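Local coordinates for ESX-5 secretion system protein EccC5 (Mycobacterium tuberculosis, PDB 6J18) that binds and hydrolyses ATP as part of the membrane complex of the ESX-5 type VII secretion system, which exports EsxN and a number of PE_PGRS and PPE proteins, at residues Ala138-Val143 / Asp156-Phe161. Numbering follows the deposited sequence. Where two conformers were deposited one is given.
Sequences AQVWLV and DYVERF
Val140 N donates to Tyr157 O at 2.8 Å. Val140 O receives Glu159 N at 3.0 Å, and Leu142 N reaches Arg160 O at 2.9 Å. These bonds join two parallel strands whose register slips by one residue between Val140 and Trp141, a beta bulge that takes in Glu159 and leaves Arg160 N buried with no partner in the model. The bulge turns the Glu159 side chain toward 138-143, onto the face where Gln139 and Trp141 stand. Its CG lies over one face of the indole, 3.7 Å from Trp141 CZ2, in an off-centre CH-pi contact, while its CB packs against Gln139 CG. The bend at chi2 (72°) brings the carboxylate over the Gln139 amide, stacked with the planes 24° apart. Within the strand, Trp141 NE1 donates to Gln139 OE1 at 2.8 Å, close to the ring plane, fixing both flat groups for Glu159 to cover. Gln139 suits this place because its NE2 still bonds Gly124 O, as Glu159 OE1 does Ser126 N. Arg160 CB and CG meet CE3 and CZ3 of the indole obliquely, CB 3.8 Å from Trp141 CE3; in the conformer given, its NE forms a salt bridge with Glu174 of helix 165-180, a helix that also packs on Trp141. The other face is apolar: beta-branched Val140 and Val158 suit the extended backbone, and Leu142 CB meets Phe161 CB at 4.0 Å. Strand 137-143 lies between 158-162 and 203-208 in the parallel part of the sheet of this FtsK-type domain, the C-terminal ATPase domain of a longer membrane protein, with bound ATP about 12 Å from the Leu142 side chain. Because methylenes cover the indole while the charged ends find partners beyond the strands, polar residues can help cover a buried tryptophan.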
ATOM      1  N   ALA A 138       9.940   5.979   7.910  1.00 24.34           N
ATOM      2  CA  ALA A 138       8.694   5.943   7.152  1.00 23.87           C
ATOM      3  C   ALA A 138       7.728   7.029   7.588  1.00 23.92           C
ATOM      4  O   ALA A 138       7.543   7.290   8.778  1.00 24.28           O
ATOM      5  CB  ALA A 138       8.035   4.587   7.274  1.00 24.15           C
ATOM      6  N   GLN A 139       7.099   7.644   6.598  1.00 23.20           N
ATOM      7  CA  GLN A 139       6.145   8.713   6.819  1.00 24.13           C
ATOM      8  C   GLN A 139       4.839   8.355   6.118  1.00 24.10           C
ATOM      9  O   GLN A 139       4.840   8.009   4.936  1.00 25.24           O
ATOM     10  CB  GLN A 139       6.722  10.032   6.305  1.00 27.41           C
ATOM     11  CG  GLN A 139       5.755  11.182   6.237  1.00 30.40           C
ATOM     12  CD  GLN A 139       6.418  12.448   5.734  1.00 30.74           C
ATOM     13  OE1 GLN A 139       6.232  12.845   4.585  1.00 30.74           O
ATOM     14  NE2 GLN A 139       7.203  13.087   6.594  1.00 31.40           N
ATOM     15  N   VAL A 140       3.729   8.415   6.845  1.00 21.27           N
ATOM     16  CA  VAL A 140       2.451   7.959   6.307  1.00 21.36           C
ATOM     17  C   VAL A 140       1.502   9.110   5.981  1.00 21.70           C
ATOM     18  O   VAL A 140       1.288  10.005   6.797  1.00 23.32           O
ATOM     19  CB  VAL A 140       1.747   6.991   7.284  1.00 21.70           C
ATOM     20  CG1 VAL A 140       0.328   6.687   6.817  1.00 22.50           C
ATOM     21  CG2 VAL A 140       2.552   5.709   7.432  1.00 20.08           C
ATOM     22  N   TRP A 141       0.951   9.077   4.772  1.00 22.22           N
ATOM     23  CA  TRP A 141      -0.080  10.016   4.351  1.00 24.12           C
ATOM     24  C   TRP A 141      -1.375   9.239   4.133  1.00 24.48           C
ATOM     25  O   TRP A 141      -1.506   8.492   3.163  1.00 23.15           O
ATOM     26  CB  TRP A 141       0.344  10.759   3.082  1.00 24.75           C
ATOM     27  CG  TRP A 141       1.608  11.557   3.252  1.00 24.80           C
ATOM     28  CD1 TRP A 141       2.855  11.070   3.525  1.00 24.13           C
ATOM     29  CD2 TRP A 141       1.749  12.979   3.150  1.00 26.61           C
ATOM     30  NE1 TRP A 141       3.760  12.100   3.607  1.00 24.58           N
ATOM     31  CE2 TRP A 141       3.106  13.285   3.379  1.00 25.84           C
ATOM     32  CE3 TRP A 141       0.861  14.027   2.888  1.00 30.01           C
ATOM     33  CZ2 TRP A 141       3.597  14.588   3.355  1.00 27.68           C
ATOM     34  CZ3 TRP A 141       1.348  15.323   2.864  1.00 31.29           C
ATOM     35  CH2 TRP A 141       2.703  15.592   3.098  1.00 29.86           C
ATOM     36  N   LEU A 142      -2.327   9.415   5.044  1.00 24.36           N
ATOM     37  CA  LEU A 142      -3.471   8.513   5.131  1.00 24.79           C
ATOM     38  C   LEU A 142      -4.786   9.123   4.646  1.00 25.14           C
ATOM     39  O   LEU A 142      -5.242  10.138   5.168  1.00 27.28           O
ATOM     40  CB  LEU A 142      -3.630   8.037   6.580  1.00 24.57           C
ATOM     41  CG  LEU A 142      -4.753   7.054   6.916  1.00 25.84           C
ATOM     42  CD1 LEU A 142      -4.518   5.713   6.240  1.00 24.62           C
ATOM     43  CD2 LEU A 142      -4.873   6.887   8.425  1.00 26.33           C
ATOM     44  N   VAL A 143      -5.392   8.495   3.643  1.00 25.35           N
ATOM     45  CA  VAL A 143      -6.758   8.827   3.253  1.00 26.80           C
ATOM     46  C   VAL A 143      -7.698   7.798   3.868  1.00 28.65           C
ATOM     47  O   VAL A 143      -7.712   6.637   3.459  1.00 28.59           O
ATOM     48  CB  VAL A 143      -6.945   8.849   1.725  1.00 26.69           C
ATOM     49  CG1 VAL A 143      -8.367   9.265   1.375  1.00 27.81           C
ATOM     50  CG2 VAL A 143      -5.946   9.789   1.080  1.00 26.52           C
ATOM     51  N   ASP A 156       3.776  10.068  15.202  1.00 23.33           N
ATOM     52  CA  ASP A 156       5.194  10.099  14.869  1.00 24.28           C
ATOM     53  C   ASP A 156       5.439   9.443  13.513  1.00 23.38           C
ATOM     54  O   ASP A 156       6.522   9.564  12.943  1.00 21.04           O
ATOM     55  CB  ASP A 156       6.030   9.418  15.956  1.00 24.65           C
ATOM     56  CG  ASP A 156       5.498   8.050  16.337  1.00 26.17           C
ATOM     57  OD1 ASP A 156       4.350   7.726  15.968  1.00 25.82           O
ATOM     58  OD2 ASP A 156       6.230   7.302  17.020  1.00 25.05           O
ATOM     59  N   TYR A 157       4.421   8.755  13.002  1.00 23.07           N
ATOM     60  CA  TYR A 157       4.478   8.151  11.673  1.00 23.15           C
ATOM     61  C   TYR A 157       3.558   8.877  10.701  1.00 23.65           C
ATOM     62  O   TYR A 157       3.922   9.127   9.550  1.00 23.88           O
ATOM     63  CB  TYR A 157       4.092   6.671  11.726  1.00 22.52           C
ATOM     64  CG  TYR A 157       5.175   5.765  12.259  1.00 21.84           C
ATOM     65  CD1 TYR A 157       6.146   5.242  11.416  1.00 21.37           C
ATOM     66  CD2 TYR A 157       5.225   5.431  13.604  1.00 22.85           C
ATOM     67  CE1 TYR A 157       7.138   4.410  11.900  1.00 23.60           C
ATOM     68  CE2 TYR A 157       6.212   4.603  14.098  1.00 24.27           C
ATOM     69  CZ  TYR A 157       7.166   4.096  13.244  1.00 23.54           C
ATOM     70  OH  TYR A 157       8.150   3.272  13.736  1.00 24.26           O
ATOM     71  N   VAL A 158       2.360   9.207  11.172  1.00 22.96           N
ATOM     72  CA  VAL A 158       1.350   9.830  10.325  1.00 23.58           C
ATOM     73  C   VAL A 158       1.585  11.327  10.190  1.00 24.33           C
ATOM     74  O   VAL A 158       1.284  12.100  11.100  1.00 25.86           O
ATOM     75  CB  VAL A 158      -0.068   9.589  10.870  1.00 23.42           C
ATOM     76  CG1 VAL A 158      -1.103  10.215   9.947  1.00 23.42           C
ATOM     77  CG2 VAL A 158      -0.324   8.099  11.027  1.00 23.86           C
ATOM     78  N   GLU A 159       2.131  11.726   9.047  1.00 25.27           N
ATOM     79  CA  GLU A 159       2.374  13.131   8.756  1.00 26.94           C
ATOM     80  C   GLU A 159       1.059  13.871   8.553  1.00 29.04           C
ATOM     81  O   GLU A 159       0.808  14.903   9.176  1.00 30.22           O
ATOM     82  CB  GLU A 159       3.255  13.274   7.514  1.00 26.86           C
ATOM     83  CG  GLU A 159       3.531  14.707   7.079  1.00 29.76           C
ATOM     84  CD  GLU A 159       4.486  15.436   8.006  1.00 33.48           C
ATOM     85  OE1 GLU A 159       5.027  14.801   8.936  1.00 33.75           O
ATOM     86  OE2 GLU A 159       4.703  16.648   7.798  1.00 36.13           O
ATOM     87  N   ARG A 160       0.228  13.337   7.664  1.00 28.34           N
ATOM     88  CA  ARG A 160      -1.072  13.928   7.372  0.55 30.16           C
ATOM     89  C   ARG A 160      -2.127  12.849   7.171  1.00 28.84           C
ATOM     90  O   ARG A 160      -1.846  11.783   6.624  1.00 28.50           O
ATOM     91  CB  ARG A 160      -0.995  14.819   6.128  0.55 32.05           C
ATOM     92  CG  ARG A 160      -0.184  16.095   6.307  0.55 35.11           C
ATOM     93  CD  ARG A 160      -0.969  17.157   7.062  0.55 37.24           C
ATOM     94  NE  ARG A 160      -1.611  18.108   6.159  0.55 38.71           N
ATOM     95  CZ  ARG A 160      -2.896  18.078   5.827  0.55 39.37           C
ATOM     96  NH1 ARG A 160      -3.691  17.139   6.324  0.55 38.60           N
ATOM     97  NH2 ARG A 160      -3.390  18.986   4.996  0.55 39.62           N
ATOM     98  N   PHE A 161      -3.344  13.124   7.625  1.00 29.29           N
ATOM     99  CA  PHE A 161      -4.464  12.234   7.344  1.00 29.66           C
ATOM    100  C   PHE A 161      -5.671  13.068   6.932  1.00 29.85           C
ATOM    101  O   PHE A 161      -5.819  14.214   7.360  1.00 29.85           O
ATOM    102  CB  PHE A 161      -4.793  11.334   8.543  1.00 30.13           C
ATOM    103  CG  PHE A 161      -5.172  12.079   9.791  1.00 34.11           C
ATOM    104  CD1 PHE A 161      -6.495  12.400  10.049  1.00 35.00           C
ATOM    105  CD2 PHE A 161      -4.209  12.432  10.722  1.00 35.70           C
ATOM    106  CE1 PHE A 161      -6.848  13.076  11.200  1.00 37.18           C
ATOM    107  CE2 PHE A 161      -4.556  13.107  11.876  1.00 37.16           C
ATOM    108  CZ  PHE A 161      -5.877  13.430  12.116  1.00 37.87           C
TER